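Local coordinates for protein myosin-I heavy chain (Dictyostelium discoideum, PDB 5EJR) that is an actin-based class VII myosin motor involved in the early steps of phagocytosis and adhesion, here represented by a MyTH4-FERM unit of its tail, at residues A[86-91]-A[280-285]. Residues are numbered along the deposited sequence; the frame is centred on the assembly and turned at random.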
ATOM      1  N   ALA A  86     -14.146   9.570  10.207  1.00 41.66           N
ATOM      2  CA  ALA A  86     -15.066   8.834   9.333  1.00 40.85           C
ATOM      3  C   ALA A  86     -14.380   7.688   8.553  1.00 41.07           C
ATOM      4  O   ALA A  86     -14.965   6.607   8.439  1.00 38.38           O
ATOM      5  CB  ALA A  86     -15.754   9.790   8.372  1.00 42.02           C
ATOM      6  N   SER A  87     -13.140   7.915   8.031  1.00 37.26           N
ATOM      7  CA  SER A  87     -12.425   6.866   7.288  1.00 36.32           C
ATOM      8  C   SER A  87     -12.079   5.694   8.200  1.00 38.98           C
ATOM      9  O   SER A  87     -12.290   4.538   7.825  1.00 37.85           O
ATOM     10  CB  SER A  87     -11.183   7.415   6.591  1.00 40.36           C
ATOM     11  OG  SER A  87     -10.249   7.965   7.502  1.00 50.03           O
ATOM     12  N   LEU A  88     -11.615   6.006   9.416  1.00 37.13           N
ATOM     13  CA  LEU A  88     -11.270   5.058  10.484  1.00 36.37           C
ATOM     14  C   LEU A  88     -12.511   4.265  10.913  1.00 37.98           C
ATOM     15  O   LEU A  88     -12.414   3.059  11.142  1.00 36.27           O
ATOM     16  CB  LEU A  88     -10.688   5.828  11.679  1.00 37.05           C
ATOM     17  CG  LEU A  88      -9.166   5.757  11.915  1.00 42.51           C
ATOM     18  CD1 LEU A  88      -8.369   6.087  10.661  1.00 42.61           C
ATOM     19  CD2 LEU A  88      -8.744   6.683  13.052  1.00 45.22           C
ATOM     20  N   VAL A  89     -13.694   4.923  10.925  1.00 34.68           N
ATOM     21  CA  VAL A  89     -14.962   4.279  11.311  1.00 34.50           C
ATOM     22  C   VAL A  89     -15.390   3.248  10.268  1.00 35.53           C
ATOM     23  O   VAL A  89     -15.651   2.100  10.629  1.00 34.77           O
ATOM     24  CB  VAL A  89     -16.065   5.321  11.658  1.00 39.26           C
ATOM     25  CG1 VAL A  89     -17.449   4.678  11.716  1.00 39.88           C
ATOM     26  CG2 VAL A  89     -15.752   6.020  12.975  1.00 39.16           C
ATOM     27  N   ILE A  90     -15.418   3.628   8.977  1.00 31.24           N
ATOM     28  CA  ILE A  90     -15.787   2.696   7.908  1.00 29.90           C
ATOM     29  C   ILE A  90     -14.729   1.570   7.756  1.00 32.98           C
ATOM     30  O   ILE A  90     -15.110   0.448   7.456  1.00 34.19           O
ATOM     31  CB  ILE A  90     -16.121   3.424   6.573  1.00 32.19           C
ATOM     32  CG1 ILE A  90     -16.792   2.464   5.556  1.00 32.88           C
ATOM     33  CG2 ILE A  90     -14.905   4.152   5.985  1.00 30.19           C
ATOM     34  CD1 ILE A  90     -17.550   3.185   4.371  1.00 34.35           C
ATOM     35  N   GLN A  91     -13.426   1.852   7.999  1.00 28.79           N
ATOM     36  CA  GLN A  91     -12.389   0.808   7.955  1.00 29.31           C
ATOM     37  C   GLN A  91     -12.688  -0.291   9.003  1.00 33.67           C
ATOM     38  O   GLN A  91     -12.569  -1.473   8.690  1.00 33.44           O
ATOM     39  CB  GLN A  91     -11.002   1.406   8.183  1.00 30.28           C
ATOM     40  CG  GLN A  91     -10.390   1.953   6.896  1.00 39.14           C
ATOM     41  CD  GLN A  91      -9.348   2.994   7.183  1.00 50.91           C
ATOM     42  OE1 GLN A  91      -8.570   2.899   8.137  1.00 48.67           O
ATOM     43  NE2 GLN A  91      -9.330   4.036   6.384  1.00 38.20           N
ATOM     44  N   ARG A 280      -3.814   1.492   5.293  1.00 30.18           N
ATOM     45  CA  ARG A 280      -2.757   1.121   6.247  1.00 29.25           C
ATOM     46  C   ARG A 280      -1.955   2.312   6.740  1.00 33.51           C
ATOM     47  O   ARG A 280      -1.593   2.340   7.911  1.00 34.52           O
ATOM     48  CB  ARG A 280      -1.846   0.043   5.660  1.00 29.25           C
ATOM     49  CG  ARG A 280      -2.445  -1.350   5.824  1.00 36.12           C
ATOM     50  CD  ARG A 280      -1.851  -2.369   4.871  1.00 40.20           C
ATOM     51  NE  ARG A 280      -2.677  -3.577   4.832  1.00 48.62           N
ATOM     52  CZ  ARG A 280      -2.708  -4.448   3.826  1.00 61.87           C
ATOM     53  NH1 ARG A 280      -1.959  -4.254   2.744  1.00 48.20           N
ATOM     54  NH2 ARG A 280      -3.489  -5.516   3.890  1.00 46.52           N
ATOM     55  N   TRP A 281      -1.722   3.322   5.878  1.00 30.53           N
ATOM     56  CA  TRP A 281      -0.998   4.535   6.249  1.00 30.28           C
ATOM     57  C   TRP A 281      -1.811   5.370   7.235  1.00 38.37           C
ATOM     58  O   TRP A 281      -1.231   6.012   8.111  1.00 38.11           O
ATOM     59  CB  TRP A 281      -0.681   5.372   5.017  1.00 28.29           C
ATOM     60  CG  TRP A 281       0.420   4.864   4.123  1.00 28.23           C
ATOM     61  CD1 TRP A 281       1.188   3.747   4.294  1.00 30.55           C
ATOM     62  CD2 TRP A 281       0.865   5.477   2.909  1.00 27.65           C
ATOM     63  NE1 TRP A 281       2.104   3.645   3.272  1.00 29.89           N
ATOM     64  CE2 TRP A 281       1.919   4.685   2.400  1.00 30.69           C
ATOM     65  CE3 TRP A 281       0.509   6.651   2.225  1.00 28.33           C
ATOM     66  CZ2 TRP A 281       2.613   5.026   1.238  1.00 29.25           C
ATOM     67  CZ3 TRP A 281       1.193   6.980   1.067  1.00 29.22           C
ATOM     68  CH2 TRP A 281       2.227   6.169   0.582  1.00 29.03           C
ATOM     69  N   GLU A 282      -3.159   5.361   7.087  1.00 36.85           N
ATOM     70  CA  GLU A 282      -4.071   6.073   7.982  1.00 37.85           C
ATOM     71  C   GLU A 282      -4.066   5.427   9.364  1.00 44.00           C
ATOM     72  O   GLU A 282      -4.185   6.127  10.366  1.00 45.24           O
ATOM     73  CB  GLU A 282      -5.501   6.038   7.434  1.00 39.49           C
ATOM     74  CG  GLU A 282      -5.724   6.909   6.219  1.00 47.75           C
ATOM     75  CD  GLU A 282      -7.163   7.351   6.088  1.00 64.52           C
ATOM     76  OE1 GLU A 282      -8.070   6.518   6.316  1.00 46.75           O
ATOM     77  OE2 GLU A 282      -7.383   8.546   5.789  1.00 64.33           O
ATOM     78  N   GLN A 283      -3.938   4.090   9.399  1.00 42.02           N
ATOM     79  CA  GLN A 283      -3.916   3.243  10.594  1.00 42.90           C
ATOM     80  C   GLN A 283      -2.580   3.308  11.344  1.00 48.95           C
ATOM     81  O   GLN A 283      -2.523   2.917  12.511  1.00 48.54           O
ATOM     82  CB  GLN A 283      -4.228   1.786  10.213  1.00 44.07           C
ATOM     83  CG  GLN A 283      -5.582   1.575   9.547  1.00 61.51           C
ATOM     84  CD  GLN A 283      -6.473   0.659  10.337  1.00 88.85           C
ATOM     85  OE1 GLN A 283      -6.276  -0.561  10.356  1.00 88.82           O
ATOM     86  NE2 GLN A 283      -7.456   1.226  11.029  1.00 80.97           N
ATOM     87  N   SER A 284      -1.509   3.783  10.676  1.00 47.40           N
ATOM     88  CA  SER A 284      -0.166   3.903  11.247  1.00 48.27           C
ATOM     89  C   SER A 284      -0.106   4.947  12.353  1.00 55.22           C
ATOM     90  O   SER A 284      -0.623   6.058  12.194  1.00 55.46           O
ATOM     91  CB  SER A 284       0.850   4.244  10.160  1.00 51.45           C
ATOM     92  OG  SER A 284       2.143   4.485  10.695  1.00 60.01           O
ATOM     93  N   GLU A 285       0.557   4.588  13.464  1.00 53.98           N
ATOM     94  CA  GLU A 285       0.745   5.471  14.614  1.00 55.21           C
ATOM     95  C   GLU A 285       2.037   6.297  14.467  1.00 58.94           C
ATOM     96  O   GLU A 285       2.339   7.132  15.326  1.00 59.73           O
ATOM     97  CB  GLU A 285       0.718   4.661  15.926  1.00 57.33           C
ATOM     98  CG  GLU A 285       0.185   5.430  17.127  1.00 74.38           C
ATOM     99  CD  GLU A 285      -1.278   5.828  17.065  1.00104.19           C
ATOM    100  OE1 GLU A 285      -1.565   6.990  16.698  1.00103.69           O
ATOM    101  OE2 GLU A 285      -2.138   4.976  17.385  1.00101.82           O
TER
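E282 OE1 takes two hydrogen bonds from one face of helix 86-99. Q91 NE2 comes nearly along the C-O bond of the carboxylate, 2.8 Å from E282 OE1, with that oxygen close to the amide plane of Q91; S87 OG donates at 2.9 Å to the same E282 OE1 from its syn side, 31° above the carboxylate plane. With its OG between the backbone N and the carbonyl carbon (chi1 61°), S87 holds its hydroxyl on the side of E282. The Q91 and E282 side chains, both extended beyond CG, cross at about a right angle. The other carboxylate oxygen, OE2, accepts from the backbone N of A194, at the start of helix 194-205, whose N-terminal end would probably help to stabilise the negative charge. Q91 NE2 also donates to P192 O; two acceptors on the nitrogen define the amide flip, and Q91 OE1 lies 3.5 Å from Q283 NE2, a contact rather than a hydrogen bond, with the amides almost perpendicular. L88 adds a looser apolar touch, its CD1 4.3 Å from E282 CB. An alanine in place of E282 would probably leave the S87 hydroxyl and the A194 N-H without the carboxylate oxygens they use and cost Q91 NE2 one acceptor. The contact joins the MyTH4 helical bundle, where I90 packs on helices 58-75, 121-137 and 194-205, to helix 274-283 in the ubiquitin-like lobe of the FERM domain, where W281 stacks on F290 of strand 290-296.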